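Local structure of aldo-keto reductase 2E (Bombyx mori, 3WCZ) at the NADP nicotinamide-adenine-dinucleotide phosphate site. The protein reduces 3-dehydroecdysone with NADPH as an NADP-dependent aldo-keto reductase, does not accept NADH as cosubstrate, and may take part in the regulation of moulting. Sequence-based numbering; all coordinates share one arbitrary frame.

The NADP nicotinamide-adenine-dinucleotide phosphate site. Residues 22-24, 27, 53, 58, 120, 158-159, 180, 206-209, 213, 215, 257-261, 265, 269, 295. With NAP (NADP nicotinamide-adenine-dinucleotide phosphate), chain B.
Strand 202-206 breaks at Ser207, whose backbone turns left-handed, while Lys259 to Ser260 run nearly extended, so that Lys259 N meets O1A of the adenosine-side phosphate almost straight on. NADP lies extended over the C-terminal mouth of the TIM barrel of this aldo-keto reductase. Tyr206 holds its CG in the crowded position between backbone N and carbonyl carbon (chi1 75°), which lays its ring flat on one face of the NAP nicotinamide ring: the two ring centroids are 3.6 Å apart and the planes nearly parallel, C4N over the tyrosine ring centre. Asn159 ND2 reaches the edge of that ring and gives a 2.6 Å hydrogen bond to Tyr206 OH. Asn159 OD1 in turn takes the carboxamide NAP N7N in its carbonyl plane, on a lone pair, at 2.9 Å, fixing the carboxamide's rotation together with Ser158 OG on O7N. An alanine in place of Tyr206 would remove the stacked ring and the hydroxyl that accepts from Asn159 ND2, and would probably leave the nicotinamide less firmly held. Over the opposite face stands the hydroxyl of Tyr58, the likely proton donor, with His120 near the carboxamide. Asp53 OD2 accepts the 2'-hydroxyl NAP O2D of the nicotinamide ribose at 2.7 Å through its anti lone pair; Gln180 NE2 meets OD1 from above the carboxylate plane. Arg215 spans the diphosphate end-on, NH1 to NAP O2N and NH2 to NAP O2A, the latter 2.8 Å. At the 2'-phosphate of the adenosine ribose, which marks NADP, Lys259 NZ forms a salt bridge to NAP O3X at 2.8 Å, and Ser260 OG hydrogen-bonds NAP O2X at 2.6 Å. Arg265, bent at chi3 (-78°), sets its guanidinium edge against this phosphate while CD rests over the NAP adenine six-membered ring, 3.5 Å from its centroid; Phe209 flanks the base.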
loop_
_atom_site.group_PDB
_atom_site.type_symbol
_atom_site.label_atom_id
_atom_site.label_comp_id
_atom_site.label_asym_id
_atom_site.label_seq_id
_atom_site.Cartn_x
_atom_site.Cartn_y
_atom_site.Cartn_z
ATOM N N GLY A 22 -1.196 2.530 -6.653
ATOM C CA GLY A 22 -2.404 2.090 -5.992
ATOM C C GLY A 22 -3.529 1.772 -6.950
ATOM O O GLY A 22 -3.743 2.492 -7.932
ATOM N N THR A 23 -4.237 0.683 -6.671
ATOM C CA THR A 23 -5.379 0.269 -7.491
ATOM C C THR A 23 -6.643 0.102 -6.680
ATOM O O THR A 23 -7.619 -0.486 -7.167
ATOM C CB THR A 23 -5.078 -1.009 -8.296
ATOM O OG1 THR A 23 -4.935 -2.145 -7.427
ATOM C CG2 THR A 23 -3.811 -0.852 -9.156
ATOM N N GLY A 24 -6.676 0.638 -5.473
ATOM C CA GLY A 24 -7.933 0.719 -4.749
ATOM C C GLY A 24 -8.827 1.743 -5.420
ATOM O O GLY A 24 -8.355 2.686 -6.099
ATOM N N THR A 27 -11.344 6.377 -4.400
ATOM C CA THR A 27 -11.448 7.719 -4.955
ATOM C C THR A 27 -12.094 7.742 -6.338
ATOM O O THR A 27 -12.195 8.809 -6.948
ATOM C CB THR A 27 -10.076 8.391 -5.041
ATOM O OG1 THR A 27 -9.244 7.707 -5.988
ATOM C CG2 THR A 27 -9.398 8.439 -3.675
ATOM N N ASP A 53 0.170 -2.263 -6.304
ATOM C CA ASP A 53 -0.540 -2.662 -5.080
ATOM C C ASP A 53 -2.011 -2.880 -5.410
ATOM O O ASP A 53 -2.659 -1.972 -5.941
ATOM C CB ASP A 53 -0.436 -1.584 -3.985
ATOM C CG ASP A 53 -1.135 -1.996 -2.719
ATOM O OD1 ASP A 53 -0.526 -2.761 -1.949
ATOM O OD2 ASP A 53 -2.289 -1.573 -2.484
ATOM N N TYR A 58 -10.680 -5.306 -3.691
ATOM C CA TYR A 58 -10.893 -4.247 -4.660
ATOM C C TYR A 58 -11.669 -4.706 -5.883
ATOM O O TYR A 58 -12.150 -3.880 -6.649
ATOM C CB TYR A 58 -9.569 -3.616 -5.130
ATOM C CG TYR A 58 -8.671 -3.095 -4.046
ATOM C CD1 TYR A 58 -9.153 -2.804 -2.800
ATOM C CD2 TYR A 58 -7.326 -2.813 -4.313
ATOM C CE1 TYR A 58 -8.310 -2.324 -1.804
ATOM C CE2 TYR A 58 -6.479 -2.339 -3.338
ATOM C CZ TYR A 58 -6.961 -2.099 -2.081
ATOM O OH TYR A 58 -6.105 -1.642 -1.096
ATOM N N HIS A 120 -4.801 -8.277 4.973
ATOM C CA HIS A 120 -5.328 -6.929 4.719
ATOM C C HIS A 120 -5.674 -6.182 6.010
ATOM O O HIS A 120 -5.407 -4.990 6.133
ATOM C CB HIS A 120 -6.555 -7.041 3.781
ATOM C CG HIS A 120 -6.868 -5.790 3.020
ATOM N ND1 HIS A 120 -7.388 -5.816 1.745
ATOM C CD2 HIS A 120 -6.763 -4.482 3.364
ATOM C CE1 HIS A 120 -7.586 -4.569 1.336
ATOM N NE2 HIS A 120 -7.197 -3.743 2.292
ATOM N N SER A 158 -1.046 -5.670 6.989
ATOM C CA SER A 158 -1.544 -4.326 6.759
ATOM C C SER A 158 -2.497 -3.988 7.900
ATOM O O SER A 158 -3.209 -4.872 8.416
ATOM C CB SER A 158 -2.257 -4.302 5.407
ATOM O OG SER A 158 -2.707 -3.009 5.039
ATOM N N ASN A 159 -2.526 -2.726 8.294
ATOM C CA ASN A 159 -3.428 -2.261 9.339
ATOM C C ASN A 159 -3.190 -2.964 10.673
ATOM O O ASN A 159 -4.114 -3.117 11.474
ATOM C CB ASN A 159 -4.889 -2.391 8.913
ATOM C CG ASN A 159 -5.195 -1.592 7.686
ATOM O OD1 ASN A 159 -5.445 -2.119 6.579
ATOM N ND2 ASN A 159 -5.199 -0.310 7.857
ATOM N N GLN A 180 1.650 -2.407 5.955
ATOM C CA GLN A 180 1.073 -1.375 5.109
ATOM C C GLN A 180 -0.004 -0.629 5.886
ATOM O O GLN A 180 -1.014 -1.221 6.304
ATOM C CB GLN A 180 0.511 -1.992 3.817
ATOM C CG GLN A 180 -0.198 -0.976 2.928
ATOM C CD GLN A 180 -0.714 -1.444 1.579
ATOM O OE1 GLN A 180 -1.849 -1.093 1.209
ATOM N NE2 GLN A 180 0.068 -2.202 0.836
ATOM N N TYR A 206 -0.215 3.903 2.655
ATOM C CA TYR A 206 -1.423 4.048 1.864
ATOM C C TYR A 206 -2.115 5.395 2.098
ATOM O O TYR A 206 -1.812 6.102 3.044
ATOM C CB TYR A 206 -2.340 2.843 2.044
ATOM C CG TYR A 206 -3.148 2.666 3.295
ATOM C CD1 TYR A 206 -4.194 3.520 3.630
ATOM C CD2 TYR A 206 -2.951 1.545 4.084
ATOM C CE1 TYR A 206 -5.006 3.269 4.732
ATOM C CE2 TYR A 206 -3.744 1.298 5.188
ATOM C CZ TYR A 206 -4.784 2.144 5.483
ATOM O OH TYR A 206 -5.615 1.920 6.541
ATOM N N SER A 207 -3.031 5.710 1.179
ATOM C CA SER A 207 -3.697 7.016 1.096
ATOM C C SER A 207 -2.699 8.142 1.328
ATOM O O SER A 207 -2.903 9.003 2.169
ATOM C CB SER A 207 -4.878 7.093 2.072
ATOM O OG SER A 207 -5.868 6.096 1.826
ATOM N N PRO A 208 -1.605 8.128 0.564
ATOM C CA PRO A 208 -0.507 9.068 0.804
ATOM C C PRO A 208 -0.876 10.543 0.588
ATOM O O PRO A 208 -0.181 11.407 1.135
ATOM C CB PRO A 208 0.546 8.643 -0.213
ATOM C CG PRO A 208 -0.231 8.044 -1.328
ATOM C CD PRO A 208 -1.345 7.285 -0.614
ATOM N N PHE A 209 -1.930 10.839 -0.179
ATOM C CA PHE A 209 -2.306 12.229 -0.391
ATOM C C PHE A 209 -3.218 12.761 0.708
ATOM O O PHE A 209 -3.533 13.972 0.720
ATOM C CB PHE A 209 -2.925 12.417 -1.771
ATOM C CG PHE A 209 -1.965 12.130 -2.900
ATOM C CD1 PHE A 209 -0.787 12.855 -3.034
ATOM C CD2 PHE A 209 -2.222 11.134 -3.807
ATOM C CE1 PHE A 209 0.075 12.581 -4.088
ATOM C CE2 PHE A 209 -1.402 10.886 -4.855
ATOM C CZ PHE A 209 -0.248 11.595 -5.000
ATOM N N VAL A 213 -6.257 15.837 -1.337
ATOM C CA VAL A 213 -7.119 15.520 -2.473
ATOM C C VAL A 213 -8.532 15.278 -1.949
ATOM O O VAL A 213 -8.739 14.998 -0.766
ATOM C CB VAL A 213 -6.632 14.249 -3.238
ATOM C CG1 VAL A 213 -5.274 14.482 -3.799
ATOM C CG2 VAL A 213 -6.656 12.980 -2.329
ATOM N N ARG A 215 -11.920 13.715 -0.781
ATOM C CA ARG A 215 -12.379 12.445 -0.244
ATOM C C ARG A 215 -13.913 12.371 -0.196
ATOM O O ARG A 215 -14.475 11.543 0.516
ATOM C CB ARG A 215 -11.805 12.217 1.153
ATOM C CG ARG A 215 -10.275 12.190 1.159
ATOM C CD ARG A 215 -9.753 11.010 0.359
ATOM N NE ARG A 215 -8.292 11.016 0.388
ATOM C CZ ARG A 215 -7.518 10.022 -0.049
ATOM N NH1 ARG A 215 -8.059 8.942 -0.572
ATOM N NH2 ARG A 215 -6.199 10.120 0.050
ATOM N N ILE A 257 2.102 4.607 -1.830
ATOM C CA ILE A 257 1.247 3.925 -2.787
ATOM C C ILE A 257 0.292 4.912 -3.471
ATOM O O ILE A 257 -0.930 4.854 -3.280
ATOM C CB ILE A 257 0.401 2.818 -2.112
ATOM C CG1 ILE A 257 1.219 1.997 -1.114
ATOM C CG2 ILE A 257 -0.208 1.900 -3.170
ATOM C CD1 ILE A 257 0.339 1.068 -0.293
ATOM N N PRO A 258 0.822 5.835 -4.276
ATOM C CA PRO A 258 -0.079 6.797 -4.923
ATOM C C PRO A 258 -1.007 6.116 -5.928
ATOM O O PRO A 258 -0.550 5.421 -6.846
ATOM C CB PRO A 258 0.891 7.755 -5.631
ATOM C CG PRO A 258 2.092 6.949 -5.884
ATOM C CD PRO A 258 2.220 6.065 -4.666
ATOM N N LYS A 259 -2.313 6.339 -5.777
ATOM C CA LYS A 259 -3.298 5.900 -6.763
ATOM C C LYS A 259 -3.515 7.025 -7.789
ATOM O O LYS A 259 -3.733 8.193 -7.447
ATOM C CB LYS A 259 -4.639 5.554 -6.114
ATOM C CG LYS A 259 -5.767 5.266 -7.111
ATOM C CD LYS A 259 -6.545 6.514 -7.508
ATOM C CE LYS A 259 -7.676 6.194 -8.458
ATOM N NZ LYS A 259 -8.419 7.462 -8.847
ATOM N N SER A 260 -3.454 6.653 -9.056
ATOM C CA SER A 260 -3.920 7.546 -10.112
ATOM C C SER A 260 -4.386 6.704 -11.258
ATOM O O SER A 260 -3.880 5.608 -11.498
ATOM C CB SER A 260 -2.806 8.475 -10.578
ATOM O OG SER A 260 -3.258 9.386 -11.589
ATOM N N THR A 261 -5.359 7.245 -11.984
ATOM C CA THR A 261 -5.746 6.693 -13.263
ATOM C C THR A 261 -5.506 7.704 -14.398
ATOM O O THR A 261 -5.997 7.507 -15.514
ATOM C CB THR A 261 -7.202 6.219 -13.274
ATOM O OG1 THR A 261 -8.046 7.288 -12.840
ATOM C CG2 THR A 261 -7.369 5.015 -12.365
ATOM N N ARG A 265 -0.427 12.290 -14.188
ATOM C CA ARG A 265 -0.186 12.225 -12.742
ATOM C C ARG A 265 0.524 10.930 -12.357
ATOM O O ARG A 265 1.382 10.942 -11.495
ATOM C CB ARG A 265 -1.448 12.432 -11.941
ATOM C CG ARG A 265 -1.947 13.861 -12.065
ATOM C CD ARG A 265 -3.078 14.089 -11.130
ATOM N NE ARG A 265 -4.352 13.558 -11.577
ATOM C CZ ARG A 265 -5.203 14.169 -12.393
ATOM N NH1 ARG A 265 -4.883 15.341 -12.928
ATOM N NH2 ARG A 265 -6.361 13.598 -12.682
ATOM N N ASN A 269 4.027 10.979 -10.266
ATOM C CA ASN A 269 4.031 10.403 -8.928
ATOM C C ASN A 269 5.234 9.483 -8.657
ATOM O O ASN A 269 5.485 9.132 -7.510
ATOM C CB ASN A 269 2.719 9.655 -8.669
ATOM C CG ASN A 269 1.539 10.570 -8.464
ATOM O OD1 ASN A 269 1.701 11.783 -8.265
ATOM N ND2 ASN A 269 0.347 10.021 -8.546
ATOM N N ILE A 295 -9.111 6.503 5.984
ATOM C CA ILE A 295 -9.800 5.203 5.954
ATOM C C ILE A 295 -10.378 4.919 7.336
ATOM O O ILE A 295 -9.666 4.622 8.289
ATOM C CB ILE A 295 -8.851 4.060 5.458
ATOM C CG1 ILE A 295 -8.325 4.379 4.044
ATOM C CG2 ILE A 295 -9.540 2.703 5.506
ATOM C CD1 ILE A 295 -9.377 4.496 2.948
HETATM P PA NAP B . -4.443 8.342 -2.784
HETATM O O1A NAP B . -3.360 7.791 -3.614
HETATM O O2A NAP B . -4.262 8.749 -1.404
HETATM O O5B NAP B . -5.251 9.469 -3.501
HETATM C C5B NAP B . -5.719 9.308 -4.806
HETATM C C4B NAP B . -6.394 10.545 -5.380
HETATM O O4B NAP B . -5.402 11.558 -5.635
HETATM C C3B NAP B . -7.160 10.358 -6.633
HETATM O O3B NAP B . -8.299 11.179 -6.548
HETATM C C2B NAP B . -6.231 10.807 -7.656
HETATM O O2B NAP B . -6.846 11.241 -8.853
HETATM C C1B NAP B . -5.492 11.935 -6.987
HETATM N N9A NAP B . -4.134 12.181 -7.426
HETATM C C8A NAP B . -3.215 11.235 -7.707
HETATM N N7A NAP B . -2.038 11.769 -7.964
HETATM C C5A NAP B . -2.176 13.129 -7.860
HETATM C C6A NAP B . -1.294 14.201 -8.020
HETATM N N6A NAP B . 0.048 14.068 -8.390
HETATM N N1A NAP B . -1.802 15.432 -7.830
HETATM C C2A NAP B . -3.078 15.608 -7.486
HETATM N N3A NAP B . -3.952 14.602 -7.312
HETATM C C4A NAP B . -3.489 13.355 -7.489
HETATM O O3 NAP B . -5.618 7.227 -2.820
HETATM P PN NAP B . -6.063 5.914 -2.035
HETATM O O1N NAP B . -6.698 5.056 -3.067
HETATM O O2N NAP B . -6.855 6.336 -0.848
HETATM O O5D NAP B . -4.740 5.230 -1.480
HETATM C C5D NAP B . -3.753 4.774 -2.343
HETATM C C4D NAP B . -3.627 3.249 -2.460
HETATM O O4D NAP B . -3.249 2.667 -1.226
HETATM C C3D NAP B . -4.896 2.538 -2.804
HETATM O O3D NAP B . -5.291 2.738 -4.147
HETATM C C2D NAP B . -4.573 1.174 -2.443
HETATM O O2D NAP B . -3.710 0.599 -3.382
HETATM C C1D NAP B . -3.877 1.384 -1.116
HETATM N N1N NAP B . -4.681 1.364 0.111
HETATM C C2N NAP B . -4.599 0.319 0.954
HETATM C C3N NAP B . -5.338 0.308 2.110
HETATM C C7N NAP B . -5.153 -0.855 3.009
HETATM O O7N NAP B . -4.122 -1.570 2.984
HETATM N N7N NAP B . -6.091 -1.025 3.963
HETATM C C4N NAP B . -6.248 1.341 2.404
HETATM C C5N NAP B . -6.317 2.435 1.531
HETATM C C6N NAP B . -5.513 2.400 0.399
HETATM P P2B NAP B . -6.463 10.639 -10.287
HETATM O O1X NAP B . -7.442 11.351 -11.240
HETATM O O2X NAP B . -5.080 11.025 -10.586
HETATM O O3X NAP B . -6.688 9.149 -10.221
HETATM O O HOH W 1 -8.644 5.243 -4.944
HETATM O O HOH W 2 -10.059 9.941 -8.310
HETATM O O HOH W 3 -8.157 9.974 -13.443
#